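AxyAgu115A (Amphibacillus xylanus NBRC 15112, PDB 6NPS) probably acts as a family GH115 alpha-glucuronidase, a glycoside hydrolase that removes glucuronic acid side groups from arabinoglucuronoxylan. Local coordinates at residues F97-V102 and G157-V162. The protein carries 3 engineered substitutions. Residues are numbered along the deposited sequence; the frame is centred on the assembly and turned at random.
Sequences FLFQVV and GDYKYV
The carbonyl oxygen Tyr161 O is held twice by strand 97-102. Phe99 N donates a hydrogen bond of 2.8 Å to Tyr161 O, nearly along the C=O axis. Leu98 CA adds a longer CA-H...O contact to the same oxygen. Tyr161 N returns a 2.8 Å bond to Phe99 O, in the carbonyl plane. Phe99 and Tyr161 are therefore the hydrogen-bonded pair of an antiparallel ladder. Leu98 with Val162 and Gln100 with Lys160 are the non-hydrogen-bonded pairs on either side. A third bond, Val101 N to Tyr159 O (2.9 Å), is straighter, but its donor lies 28° above the carbonyl plane.

Phe97, Phe99, Tyr159 and Tyr161 gather on one face. The Phe99 side chain, with CG anti to the backbone N (chi1 -174°), meets the Tyr159 ring obliquely, Phe99 CD2 lying 3.7 Å from Tyr159 CE1. Their planes are turned by 78°, and the Tyr159 carbons sit at the edge of the Phe99 ring. Tyr159 CB also rests on Val101 CG2 at 3.8 Å. Phe97 CE1 and CZ reach the CD2-CE2 side of Tyr161. An alanine in place of Phe99 would remove the ring that meets Tyr159 and His129, and would probably loosen the packing around Tyr159.

On the other face, Leu98 CD1 touches Val162 CG2 at 3.7 Å. Gln100 and Lys160 run side by side as extended chains, and Lys160 NZ goes on to a salt bridge with Glu89.

Strand 160-162 is the outermost strand of a four-stranded mixed sheet within this chain. Strand 97-106 separates it from strand 109-117, and helix 120-133 covers the aromatic face, with His129 meeting Phe97, Phe99 and Tyr161.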
loop_
_atom_site.group_PDB
_atom_site.type_symbol
_atom_site.label_atom_id
_atom_site.label_comp_id
_atom_site.label_asym_id
_atom_site.label_seq_id
_atom_site.Cartn_x
_atom_site.Cartn_y
_atom_site.Cartn_z
ATOM N N PHE A 97 -15.141 58.334 18.248
ATOM C CA PHE A 97 -15.767 59.431 17.516
ATOM C C PHE A 97 -17.159 59.711 18.058
ATOM O O PHE A 97 -17.768 58.886 18.745
ATOM C CB PHE A 97 -15.824 59.150 15.999
ATOM C CG PHE A 97 -16.600 57.929 15.654
ATOM C CD1 PHE A 97 -17.971 58.002 15.449
ATOM C CD2 PHE A 97 -15.971 56.702 15.554
ATOM C CE1 PHE A 97 -18.701 56.853 15.129
ATOM C CE2 PHE A 97 -16.684 55.560 15.233
ATOM C CZ PHE A 97 -18.059 55.641 15.025
ATOM N N LEU A 98 -17.624 60.914 17.759
ATOM C CA LEU A 98 -18.992 61.357 17.981
ATOM C C LEU A 98 -19.668 61.450 16.624
ATOM O O LEU A 98 -19.081 61.967 15.666
ATOM C CB LEU A 98 -18.997 62.722 18.676
ATOM C CG LEU A 98 -20.298 63.523 18.710
ATOM C CD1 LEU A 98 -21.291 62.915 19.728
ATOM C CD2 LEU A 98 -19.991 64.975 19.046
ATOM N N PHE A 99 -20.899 60.935 16.538
ATOM C CA PHE A 99 -21.647 60.841 15.288
ATOM C C PHE A 99 -23.023 61.390 15.665
ATOM O O PHE A 99 -23.803 60.710 16.344
ATOM C CB PHE A 99 -21.670 59.378 14.822
ATOM C CG PHE A 99 -22.282 59.139 13.471
ATOM C CD1 PHE A 99 -21.470 59.028 12.342
ATOM C CD2 PHE A 99 -23.660 58.930 13.352
ATOM C CE1 PHE A 99 -22.026 58.746 11.091
ATOM C CE2 PHE A 99 -24.249 58.651 12.109
ATOM C CZ PHE A 99 -23.421 58.560 10.970
ATOM N N GLN A 100 -23.310 62.638 15.300
ATOM C CA GLN A 100 -24.455 63.308 15.892
ATOM C C GLN A 100 -25.115 64.222 14.874
ATOM O O GLN A 100 -24.425 64.976 14.179
ATOM C CB GLN A 100 -24.025 64.118 17.124
ATOM C CG GLN A 100 -25.179 64.760 17.829
ATOM C CD GLN A 100 -24.754 65.511 19.077
ATOM O OE1 GLN A 100 -23.565 65.627 19.366
ATOM N NE2 GLN A 100 -25.731 66.037 19.815
ATOM N N VAL A 101 -26.467 64.202 14.837
ATOM C CA VAL A 101 -27.230 65.126 14.001
ATOM C C VAL A 101 -27.519 66.363 14.821
ATOM O O VAL A 101 -27.873 66.264 16.008
ATOM C CB VAL A 101 -28.531 64.479 13.483
ATOM C CG1 VAL A 101 -29.409 65.488 12.782
ATOM C CG2 VAL A 101 -28.215 63.307 12.566
ATOM N N VAL A 102 -27.380 67.542 14.197
ATOM C CA VAL A 102 -27.501 68.812 14.902
ATOM C C VAL A 102 -28.343 69.758 14.053
ATOM O O VAL A 102 -28.341 69.702 12.816
ATOM C CB VAL A 102 -26.114 69.433 15.209
ATOM C CG1 VAL A 102 -25.320 68.563 16.222
ATOM C CG2 VAL A 102 -25.347 69.566 13.940
ATOM N N GLY A 157 -33.653 63.483 14.046
ATOM C CA GLY A 157 -33.070 64.798 14.271
ATOM C C GLY A 157 -32.176 64.912 15.500
ATOM O O GLY A 157 -31.405 65.874 15.609
ATOM N N ASP A 158 -32.269 63.966 16.435
ATOM C CA ASP A 158 -31.393 63.949 17.602
ATOM C C ASP A 158 -30.536 62.686 17.651
ATOM O O ASP A 158 -30.109 62.279 18.739
ATOM C CB ASP A 158 -32.207 64.088 18.889
ATOM C CG ASP A 158 -33.260 63.002 19.039
ATOM O OD1 ASP A 158 -33.443 62.207 18.093
ATOM O OD2 ASP A 158 -33.918 62.951 20.101
ATOM N N TYR A 159 -30.304 62.045 16.502
ATOM C CA TYR A 159 -29.371 60.927 16.441
ATOM C C TYR A 159 -28.059 61.322 17.096
ATOM O O TYR A 159 -27.545 62.415 16.862
ATOM C CB TYR A 159 -29.116 60.490 14.996
ATOM C CG TYR A 159 -28.543 59.111 14.948
ATOM C CD1 TYR A 159 -27.164 58.884 15.118
ATOM C CD2 TYR A 159 -29.373 58.012 14.776
ATOM C CE1 TYR A 159 -26.651 57.601 15.102
ATOM C CE2 TYR A 159 -28.876 56.727 14.756
ATOM C CZ TYR A 159 -27.524 56.517 14.912
ATOM O OH TYR A 159 -27.074 55.214 14.895
ATOM N N LYS A 160 -27.538 60.441 17.952
ATOM C CA LYS A 160 -26.266 60.686 18.625
ATOM C C LYS A 160 -25.657 59.352 19.022
ATOM O O LYS A 160 -26.311 58.538 19.675
ATOM C CB LYS A 160 -26.432 61.580 19.866
ATOM C CG LYS A 160 -25.109 61.822 20.646
ATOM C CD LYS A 160 -25.426 62.321 22.073
ATOM C CE LYS A 160 -24.214 62.854 22.792
ATOM N NZ LYS A 160 -24.549 63.363 24.166
ATOM N N TYR A 161 -24.410 59.130 18.618
ATOM C CA TYR A 161 -23.690 57.923 18.977
ATOM C C TYR A 161 -22.256 58.330 19.281
ATOM O O TYR A 161 -21.679 59.114 18.519
ATOM C CB TYR A 161 -23.747 56.882 17.839
ATOM C CG TYR A 161 -22.870 55.683 18.097
ATOM C CD1 TYR A 161 -23.156 54.801 19.139
ATOM C CD2 TYR A 161 -21.725 55.461 17.343
ATOM C CE1 TYR A 161 -22.334 53.720 19.403
ATOM C CE2 TYR A 161 -20.901 54.368 17.585
ATOM C CZ TYR A 161 -21.201 53.510 18.617
ATOM O OH TYR A 161 -20.380 52.425 18.852
ATOM N N VAL A 162 -21.711 57.836 20.407
ATOM C CA VAL A 162 -20.310 58.032 20.811
ATOM C C VAL A 162 -19.658 56.644 20.899
ATOM O O VAL A 162 -20.060 55.825 21.738
ATOM C CB VAL A 162 -20.203 58.768 22.159
ATOM C CG1 VAL A 162 -18.752 58.918 22.595
ATOM C CG2 VAL A 162 -20.922 60.140 22.126
HETATM O O HOH W 1 -28.729 64.523 20.074
#